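Local coordinates for protein dermonecrotic toxin (Pasteurella multocida, PDB 2EBF) that acts as a mitogenic dermonecrotic toxin that induces bone resorption in atrophic rhinitis of pigs, with a C-terminal region that carries a thiol-protease-like catalytic triad, at residues L261-S266 / S294-V299; H265-M270 / G304-F309; P631-R636 / T667-K672. One frame throughout, in Å; residues are numbered along the deposited sequence.

Interaction 1 of 3, residues L261-S266 / S294-V299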
loop_
_atom_site.group_PDB
_atom_site.type_symbol
_atom_site.label_atom_id
_atom_site.label_comp_id
_atom_site.label_asym_id
_atom_site.label_seq_id
_atom_site.Cartn_x
_atom_site.Cartn_y
_atom_site.Cartn_z
ATOM N N LEU A 261 16.019 -11.699 27.302
ATOM C CA LEU A 261 14.561 -11.815 27.348
ATOM C C LEU A 261 13.967 -11.757 25.943
ATOM O O LEU A 261 14.248 -10.835 25.175
ATOM C CB LEU A 261 13.967 -10.708 28.219
ATOM C CG LEU A 261 12.464 -10.419 28.211
ATOM C CD1 LEU A 261 11.681 -11.503 28.928
ATOM C CD2 LEU A 261 12.201 -9.063 28.842
ATOM N N TYR A 262 13.144 -12.753 25.629
ATOM C CA TYR A 262 12.520 -12.893 24.319
ATOM C C TYR A 262 11.016 -12.735 24.464
ATOM O O TYR A 262 10.397 -13.384 25.314
ATOM C CB TYR A 262 12.851 -14.264 23.727
ATOM C CG TYR A 262 14.335 -14.501 23.561
ATOM C CD1 TYR A 262 15.121 -14.948 24.629
ATOM C CD2 TYR A 262 14.957 -14.272 22.342
ATOM C CE1 TYR A 262 16.489 -15.155 24.476
ATOM C CE2 TYR A 262 16.321 -14.473 22.178
ATOM C CZ TYR A 262 17.082 -14.917 23.246
ATOM O OH TYR A 262 18.432 -15.113 23.068
ATOM N N ILE A 263 10.438 -11.866 23.635
ATOM C CA ILE A 263 9.030 -11.508 23.743
ATOM C C ILE A 263 8.270 -11.852 22.458
ATOM O O ILE A 263 8.729 -11.546 21.344
ATOM C CB ILE A 263 8.868 -10.005 24.108
ATOM C CG1 ILE A 263 9.466 -9.729 25.496
ATOM C CG2 ILE A 263 7.404 -9.577 24.052
ATOM C CD1 ILE A 263 9.802 -8.270 25.763
ATOM N N GLY A 264 7.109 -12.487 22.627
ATOM C CA GLY A 264 6.256 -12.883 21.507
ATOM C C GLY A 264 4.940 -12.126 21.399
ATOM O O GLY A 264 4.217 -12.288 20.416
ATOM N N HIS A 265 4.619 -11.311 22.403
ATOM C CA HIS A 265 3.422 -10.468 22.361
ATOM C C HIS A 265 3.783 -9.138 21.743
ATOM O O HIS A 265 4.784 -8.533 22.112
ATOM C CB HIS A 265 2.861 -10.205 23.756
ATOM C CG HIS A 265 2.614 -11.440 24.560
ATOM N ND1 HIS A 265 1.376 -12.039 24.635
ATOM C CD2 HIS A 265 3.441 -12.181 25.334
ATOM C CE1 HIS A 265 1.451 -13.101 25.419
ATOM N NE2 HIS A 265 2.693 -13.208 25.855
ATOM N N SER A 266 2.954 -8.665 20.821
ATOM C CA SER A 266 3.228 -7.399 20.163
ATOM C C SER A 266 3.026 -6.235 21.128
ATOM O O SER A 266 2.239 -6.323 22.079
ATOM C CB SER A 266 2.346 -7.241 18.922
ATOM O OG SER A 266 0.989 -7.048 19.282
ATOM N N SER A 294 5.583 -1.928 32.460
ATOM C CA SER A 294 6.006 -0.605 32.934
ATOM C C SER A 294 7.521 -0.406 32.870
ATOM O O SER A 294 7.993 0.681 32.527
ATOM C CB SER A 294 5.520 -0.364 34.368
ATOM O OG SER A 294 4.110 -0.265 34.402
ATOM N N MET A 295 8.277 -1.449 33.204
ATOM C CA MET A 295 9.732 -1.349 33.144
ATOM C C MET A 295 10.296 -1.553 31.749
ATOM O O MET A 295 11.347 -0.999 31.437
ATOM C CB MET A 295 10.444 -2.227 34.180
ATOM C CG MET A 295 10.153 -3.710 34.172
ATOM S SD MET A 295 10.761 -4.348 35.753
ATOM C CE MET A 295 10.250 -6.057 35.684
ATOM N N LEU A 296 9.609 -2.330 30.914
ATOM C CA LEU A 296 9.931 -2.359 29.481
ATOM C C LEU A 296 9.898 -0.949 28.915
ATOM O O LEU A 296 10.818 -0.533 28.206
ATOM C CB LEU A 296 8.953 -3.230 28.697
ATOM C CG LEU A 296 9.152 -4.741 28.596
ATOM C CD1 LEU A 296 8.102 -5.295 27.652
ATOM C CD2 LEU A 296 10.544 -5.097 28.098
ATOM N N GLN A 297 8.833 -0.220 29.244
ATOM C CA GLN A 297 8.651 1.143 28.767
ATOM C C GLN A 297 9.665 2.107 29.380
ATOM O O GLN A 297 10.041 3.092 28.749
ATOM C CB GLN A 297 7.216 1.615 29.013
ATOM C CG GLN A 297 6.182 0.881 28.161
ATOM C CD GLN A 297 4.765 1.357 28.399
ATOM O OE1 GLN A 297 4.158 1.990 27.532
ATOM N NE2 GLN A 297 4.229 1.061 29.580
ATOM N N GLU A 298 10.101 1.824 30.609
ATOM C CA GLU A 298 11.162 2.627 31.225
ATOM C C GLU A 298 12.503 2.381 30.554
ATOM O O GLU A 298 13.235 3.334 30.270
ATOM C CB GLU A 298 11.250 2.406 32.738
ATOM C CG GLU A 298 10.191 3.195 33.489
ATOM C CD GLU A 298 10.500 3.405 34.963
ATOM O OE1 GLU A 298 11.674 3.257 35.383
ATOM O OE2 GLU A 298 9.545 3.736 35.697
ATOM N N VAL A 299 12.814 1.112 30.289
ATOM C CA VAL A 299 14.015 0.753 29.524
ATOM C C VAL A 299 14.005 1.419 28.145
ATOM O O VAL A 299 15.034 1.923 27.692
ATOM C CB VAL A 299 14.182 -0.784 29.386
ATOM C CG1 VAL A 299 15.288 -1.131 28.391
ATOM C CG2 VAL A 299 14.496 -1.409 30.734
#

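Interaction 2 of 3, residues H265-M270 / G304-F309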
loop_
_atom_site.group_PDB
_atom_site.type_symbol
_atom_site.label_atom_id
_atom_site.label_comp_id
_atom_site.label_asym_id
_atom_site.label_seq_id
_atom_site.Cartn_x
_atom_site.Cartn_y
_atom_site.Cartn_z
ATOM N N HIS A 265 4.619 -11.311 22.403
ATOM C CA HIS A 265 3.422 -10.468 22.361
ATOM C C HIS A 265 3.783 -9.138 21.743
ATOM O O HIS A 265 4.784 -8.533 22.112
ATOM C CB HIS A 265 2.861 -10.205 23.756
ATOM C CG HIS A 265 2.614 -11.440 24.560
ATOM N ND1 HIS A 265 1.376 -12.039 24.635
ATOM C CD2 HIS A 265 3.441 -12.181 25.334
ATOM C CE1 HIS A 265 1.451 -13.101 25.419
ATOM N NE2 HIS A 265 2.693 -13.208 25.855
ATOM N N SER A 266 2.954 -8.665 20.821
ATOM C CA SER A 266 3.228 -7.399 20.163
ATOM C C SER A 266 3.026 -6.235 21.128
ATOM O O SER A 266 2.239 -6.323 22.079
ATOM C CB SER A 266 2.346 -7.241 18.922
ATOM O OG SER A 266 0.989 -7.048 19.282
ATOM N N TYR A 267 3.764 -5.157 20.887
ATOM C CA TYR A 267 3.632 -3.921 21.643
ATOM C C TYR A 267 2.168 -3.548 21.874
ATOM O O TYR A 267 1.758 -3.272 23.002
ATOM C CB TYR A 267 4.346 -2.789 20.896
ATOM C CG TYR A 267 4.179 -1.423 21.516
ATOM C CD1 TYR A 267 3.780 -0.334 20.748
ATOM C CD2 TYR A 267 4.428 -1.218 22.870
ATOM C CE1 TYR A 267 3.635 0.928 21.316
ATOM C CE2 TYR A 267 4.283 0.030 23.448
ATOM C CZ TYR A 267 3.888 1.096 22.676
ATOM O OH TYR A 267 3.745 2.333 23.264
ATOM N N GLU A 268 1.387 -3.558 20.796
ATOM C CA GLU A 268 -0.011 -3.126 20.838
ATOM C C GLU A 268 -0.902 -4.092 21.603
ATOM O O GLU A 268 -1.837 -3.669 22.290
ATOM C CB GLU A 268 -0.553 -2.921 19.422
ATOM C CG GLU A 268 0.089 -1.757 18.674
ATOM C CD GLU A 268 1.238 -2.184 17.773
ATOM O OE1 GLU A 268 1.692 -3.350 17.867
ATOM O OE2 GLU A 268 1.684 -1.343 16.959
ATOM N N GLU A 269 -0.615 -5.384 21.479
ATOM C CA GLU A 269 -1.330 -6.392 22.246
ATOM C C GLU A 269 -1.161 -6.141 23.745
ATOM O O GLU A 269 -2.134 -6.147 24.506
ATOM C CB GLU A 269 -0.836 -7.790 21.895
ATOM C CG GLU A 269 -1.406 -8.866 22.810
ATOM C CD GLU A 269 -0.849 -10.237 22.541
ATOM O OE1 GLU A 269 -1.096 -11.142 23.360
ATOM O OE2 GLU A 269 -0.166 -10.422 21.517
ATOM N N MET A 270 0.082 -5.916 24.161
ATOM C CA MET A 270 0.376 -5.647 25.560
ATOM C C MET A 270 -0.259 -4.348 26.039
ATOM O O MET A 270 -0.842 -4.309 27.123
ATOM C CB MET A 270 1.881 -5.617 25.791
ATOM C CG MET A 270 2.537 -6.949 25.564
ATOM S SD MET A 270 4.214 -6.921 26.200
ATOM C CE MET A 270 4.683 -8.625 25.942
ATOM N N GLY A 304 11.683 4.708 20.217
ATOM C CA GLY A 304 10.474 3.977 19.850
ATOM C C GLY A 304 10.590 2.557 20.369
ATOM O O GLY A 304 11.700 2.039 20.526
ATOM N N PHE A 305 9.453 1.923 20.648
ATOM C CA PHE A 305 9.456 0.584 21.251
ATOM C C PHE A 305 10.159 -0.410 20.340
ATOM O O PHE A 305 11.055 -1.153 20.768
ATOM C CB PHE A 305 8.031 0.114 21.567
ATOM C CG PHE A 305 7.971 -1.179 22.339
ATOM C CD1 PHE A 305 7.897 -1.173 23.738
ATOM C CD2 PHE A 305 7.982 -2.403 21.674
ATOM C CE1 PHE A 305 7.840 -2.367 24.456
ATOM C CE2 PHE A 305 7.931 -3.598 22.381
ATOM C CZ PHE A 305 7.860 -3.583 23.776
ATOM N N GLU A 306 9.751 -0.414 19.074
ATOM C CA GLU A 306 10.347 -1.299 18.083
ATOM C C GLU A 306 11.795 -0.913 17.794
ATOM O O GLU A 306 12.647 -1.782 17.648
ATOM C CB GLU A 306 9.513 -1.297 16.801
ATOM C CG GLU A 306 8.100 -1.850 16.998
ATOM C CD GLU A 306 7.081 -0.789 17.392
ATOM O OE1 GLU A 306 7.463 0.387 17.577
ATOM O OE2 GLU A 306 5.888 -1.139 17.503
ATOM N N GLN A 307 12.064 0.393 17.717
ATOM C CA GLN A 307 13.428 0.907 17.539
ATOM C C GLN A 307 14.387 0.331 18.582
ATOM O O GLN A 307 15.533 0.001 18.276
ATOM C CB GLN A 307 13.446 2.439 17.629
ATOM C CG GLN A 307 14.843 3.035 17.443
ATOM C CD GLN A 307 14.895 4.538 17.595
ATOM O OE1 GLN A 307 15.763 5.201 17.015
ATOM N NE2 GLN A 307 13.976 5.089 18.370
ATOM N N ALA A 308 13.893 0.200 19.812
ATOM C CA ALA A 308 14.693 -0.252 20.939
ATOM C C ALA A 308 14.813 -1.774 21.035
ATOM O O ALA A 308 15.891 -2.291 21.351
ATOM C CB ALA A 308 14.116 0.313 22.246
ATOM N N PHE A 309 13.718 -2.485 20.754
ATOM C CA PHE A 309 13.606 -3.899 21.140
ATOM C C PHE A 309 13.360 -4.917 20.026
ATOM O O PHE A 309 13.604 -6.114 20.222
ATOM C CB PHE A 309 12.501 -4.079 22.182
ATOM C CG PHE A 309 12.639 -3.202 23.396
ATOM C CD1 PHE A 309 11.544 -2.472 23.858
ATOM C CD2 PHE A 309 13.843 -3.119 24.089
ATOM C CE1 PHE A 309 11.641 -1.669 24.989
ATOM C CE2 PHE A 309 13.959 -2.315 25.222
ATOM C CZ PHE A 309 12.855 -1.590 25.677
HETATM O O HOH W 1 3.751 0.116 16.539
#

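Interaction 3 of 3, residues P631-R636 / T667-K672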
loop_
_atom_site.group_PDB
_atom_site.type_symbol
_atom_site.label_atom_id
_atom_site.label_comp_id
_atom_site.label_asym_id
_atom_site.label_seq_id
_atom_site.Cartn_x
_atom_site.Cartn_y
_atom_site.Cartn_z
ATOM N N PRO A 631 -6.010 14.731 -41.378
ATOM C CA PRO A 631 -7.161 15.644 -41.444
ATOM C C PRO A 631 -8.090 15.387 -42.655
ATOM O O PRO A 631 -9.295 15.600 -42.554
ATOM C CB PRO A 631 -6.506 17.034 -41.535
ATOM C CG PRO A 631 -5.105 16.839 -41.003
ATOM C CD PRO A 631 -4.736 15.462 -41.485
ATOM N N LYS A 632 -7.531 14.926 -43.770
ATOM C CA LYS A 632 -8.320 14.624 -44.965
ATOM C C LYS A 632 -9.220 13.412 -44.699
ATOM O O LYS A 632 -10.384 13.376 -45.117
ATOM C CB LYS A 632 -7.410 14.366 -46.164
ATOM C CG LYS A 632 -6.490 15.522 -46.533
ATOM C CD LYS A 632 -5.508 15.123 -47.635
ATOM C CE LYS A 632 -4.382 16.153 -47.816
ATOM N NZ LYS A 632 -4.862 17.567 -47.843
ATOM N N VAL A 633 -8.680 12.419 -44.001
ATOM C CA VAL A 633 -9.482 11.272 -43.580
ATOM C C VAL A 633 -10.617 11.704 -42.650
ATOM O O VAL A 633 -11.769 11.320 -42.858
ATOM C CB VAL A 633 -8.592 10.181 -42.929
ATOM C CG1 VAL A 633 -9.429 9.085 -42.293
ATOM C CG2 VAL A 633 -7.651 9.613 -43.980
ATOM N N ALA A 634 -10.305 12.519 -41.637
ATOM C CA ALA A 634 -11.350 12.992 -40.720
ATOM C C ALA A 634 -12.456 13.762 -41.458
ATOM O O ALA A 634 -13.636 13.621 -41.139
ATOM C CB ALA A 634 -10.749 13.831 -39.586
ATOM N N ALA A 635 -12.075 14.550 -42.452
ATOM C CA ALA A 635 -13.030 15.338 -43.243
ATOM C C ALA A 635 -13.965 14.425 -44.052
ATOM O O ALA A 635 -15.182 14.648 -44.104
ATOM C CB ALA A 635 -12.281 16.298 -44.160
ATOM N N ARG A 636 -13.403 13.383 -44.659
ATOM C CA ARG A 636 -14.228 12.420 -45.405
ATOM C C ARG A 636 -15.150 11.630 -44.473
ATOM O O ARG A 636 -16.324 11.438 -44.780
ATOM C CB ARG A 636 -13.363 11.493 -46.273
ATOM C CG ARG A 636 -14.146 10.529 -47.183
ATOM C CD ARG A 636 -15.241 11.223 -48.014
ATOM N NE ARG A 636 -16.110 10.259 -48.683
ATOM C CZ ARG A 636 -17.342 10.517 -49.114
ATOM N NH1 ARG A 636 -17.878 11.721 -48.956
ATOM N NH2 ARG A 636 -18.044 9.559 -49.700
ATOM N N THR A 667 0.437 8.768 -37.060
ATOM C CA THR A 667 -0.800 9.365 -36.564
ATOM C C THR A 667 -1.975 8.875 -37.403
ATOM O O THR A 667 -1.797 8.442 -38.548
ATOM C CB THR A 667 -0.680 10.934 -36.558
ATOM O OG1 THR A 667 -1.696 11.511 -35.720
ATOM C CG2 THR A 667 -0.758 11.507 -37.977
ATOM N N THR A 668 -3.175 8.926 -36.832
ATOM C CA THR A 668 -4.362 8.478 -37.542
ATOM C C THR A 668 -5.580 9.277 -37.074
ATOM O O THR A 668 -5.674 9.660 -35.901
ATOM C CB THR A 668 -4.601 6.942 -37.327
ATOM O OG1 THR A 668 -5.687 6.480 -38.151
ATOM C CG2 THR A 668 -4.932 6.636 -35.866
ATOM N N ALA A 669 -6.487 9.544 -38.012
ATOM C CA ALA A 669 -7.854 9.927 -37.689
ATOM C C ALA A 669 -8.606 8.712 -37.158
ATOM O O ALA A 669 -8.122 7.575 -37.247
ATOM C CB ALA A 669 -8.548 10.469 -38.925
ATOM N N SER A 670 -9.794 8.946 -36.611
ATOM C CA SER A 670 -10.623 7.861 -36.120
ATOM C C SER A 670 -12.093 8.244 -36.251
ATOM O O SER A 670 -12.430 9.423 -36.447
ATOM C CB SER A 670 -10.281 7.551 -34.654
ATOM O OG SER A 670 -10.557 8.668 -33.832
ATOM N N PHE A 671 -12.963 7.245 -36.181
ATOM C CA PHE A 671 -14.386 7.513 -36.014
ATOM C C PHE A 671 -14.804 6.929 -34.674
ATOM O O PHE A 671 -14.117 6.065 -34.121
ATOM C CB PHE A 671 -15.231 6.969 -37.191
ATOM C CG PHE A 671 -15.340 5.469 -37.231
ATOM C CD1 PHE A 671 -16.399 4.819 -36.608
ATOM C CD2 PHE A 671 -14.401 4.705 -37.915
ATOM C CE1 PHE A 671 -16.502 3.439 -36.635
ATOM C CE2 PHE A 671 -14.498 3.313 -37.950
ATOM C CZ PHE A 671 -15.550 2.679 -37.318
ATOM N N LYS A 672 -15.925 7.414 -34.152
ATOM C CA LYS A 672 -16.393 7.002 -32.848
ATOM C C LYS A 672 -17.658 6.176 -33.016
ATOM O O LYS A 672 -18.597 6.582 -33.704
ATOM C CB LYS A 672 -16.632 8.221 -31.951
ATOM C CG LYS A 672 -16.692 7.878 -30.481
ATOM C CD LYS A 672 -16.092 8.975 -29.635
ATOM C CE LYS A 672 -16.227 8.644 -28.155
ATOM N NZ LYS A 672 -16.004 9.872 -27.330
#

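Interaction 1 of 3, residues L261-S266 / S294-V299
Leu261 and Ile263 of strand 260-263 meet Leu296 of helix 288-300. This is helix-on-sheet packing within the part of the toxin named C2. The strand is the middle one of a small antiparallel sheet, between 205-207 and 254-257, and the helix lies against one face of it.

All of the direct contact is apolar. Leu261 and Ile263 are two positions apart, so their side chains leave the strand on the same face, toward the helix. Tyr262 turns to the other face, where it touches Pro196. Within 294-299, Leu296 is the one residue that reaches the strand segment, and all three touching residues are buried. The interface is small, 84 Å² over both sides, and the closest alpha carbons, those of Leu261 and Leu296, stay 10.7 Å apart. Side-chain length spans this gap. Leu261 adds a looser touch, with its CD2 4.4 Å from CD2 of Leu296. Neighbours complete the layer: Ile207 touches both Ile263 and Leu296, and Leu242 of helix 234-248 touches Leu261.

No hydrogen bond joins the two segments. Backbone bonds instead tie the strand to its sheet: Leu261 pairs with Ile207, and Tyr262 with Arg255. Two polar side chains of the helix bond elsewhere. Ser294 OG bonds to Phe290 O one turn back, and Glu298 OE2 bonds to Thr218 OG1.

The closest approach is tip to tip. In Ile263, CG1 stands anti to the carbonyl carbon (chi1 -64°), and an extended chi2 of 160° carries CD1 outward to the helix. This methyl meets the fork of Leu296 almost evenly: Ile263 CD1 is 3.9 Å from Leu296 CD1 and 4.0 Å from Leu296 CD2.

Interaction 2 of 3, residues H265-M270 / G304-F309
Two carboxylates, Glu268 and Glu306, face each other across this contact, with Glu268 OE2 4.2 Å from Glu306 OE2. One water joins them. It donates to Glu268 OE2 at 2.6 Å and to Glu306 OE2 at 2.7 Å. Glu268 OE2 also accepts from Asn465 N.

Beside this bridge, Tyr267 and Phe305 form an offset stack, with centroids 4.6 Å apart and planes at 20°. Each ring has CG anti to its own backbone N (chi1 175° for Tyr267), which swings it out from its helix start toward the other. Phe305 CB sits over the centre of the Tyr267 ring. Tyr267 CD2 sits over one face of the Phe305 ring, 3.5 Å above its plane and shifted toward the rim, and Phe309 CD1 covers the opposite face. The Glu306 carboxylate plane is turned 85° from the Tyr267 ring, with Glu306 OE2 4.0 Å from Tyr267 CD1.

Ser266 caps helix 267-273 by accepting from Glu269 N. His265 ND1 donates a straight bond of 2.9 Å to Glu269 OE1, in the imidazole plane but from above the carboxylate plane.

Thus stacked rings join two short helices. The shared water and the Asn465 N-H probably offset the repulsion between the glutamates if both are charged.

Interaction 3 of 3, residues P631-R636 / T667-K672
No ring lies between Val633, Ala634 and Ala669 where they meet. The aromatic ring of the strand segment is that of Phe671, two residues along from Ala669. Its ring meets that of Phe678 on strand 676-681 with planes at about 15°. Leu602 and Ile609 of helix 596-610 and Val680 also touch it.

The contact itself is made by small apolar groups. Ala669 points its CB at helix 629-639 and is met by two successive helix residues. Val633 CG1 comes closest, at 3.7 Å from Ala669 CB. With CG1 anti to the backbone N (chi1 171°), this branch faces the strand. Ala634 lies alongside, with its CB 4.1 Å from Ala669 CB and Ala634 N 3.8 Å from Ala669 CB. Short side chains let helix and strand come near: the alpha carbons of Ala634 and Ala669 are 5.6 Å apart. Val633 also packs on Val680, Leu618 and Met615.

No hydrogen bond crosses between the segments. In Thr668, whose CB points away from the helix, the OG1 hydroxyl donates to Ala669 O at 2.8 Å, in the carbonyl plane and on a lone pair.

Helix 629-639 thus packs on the antiparallel sheet of the C3 part and starts just after the phosphonate-binding loop 624-628. A helix that follows the cysteine-bearing loop and rests on an antiparallel sheet is consistent with a papain-like thiol-protease fold.

In the fold
Interactions 1 and 2 form one continuous packed region in the C2 part; their centres are about 7 Å apart. They share His265 and Ser266, where strand 260-263 runs into helix 267-273. Phe309 CZ lies 3.4 Å from Leu296 O, and Ile263 also packs on Met270. Bound glucose is not in contact: it lies about 12 Å from the side chain of Glu306 and about 14 Å from that of Leu296. Interaction 3 is separate, in the C3 part across the molecule. Its centre is about 71 Å from interaction 1 and 64 Å from interaction 2. The side chain of Val633 is about 13 Å from the bound phosphonate, whose pocket includes Cys626, disulfide-bonded to Cys620.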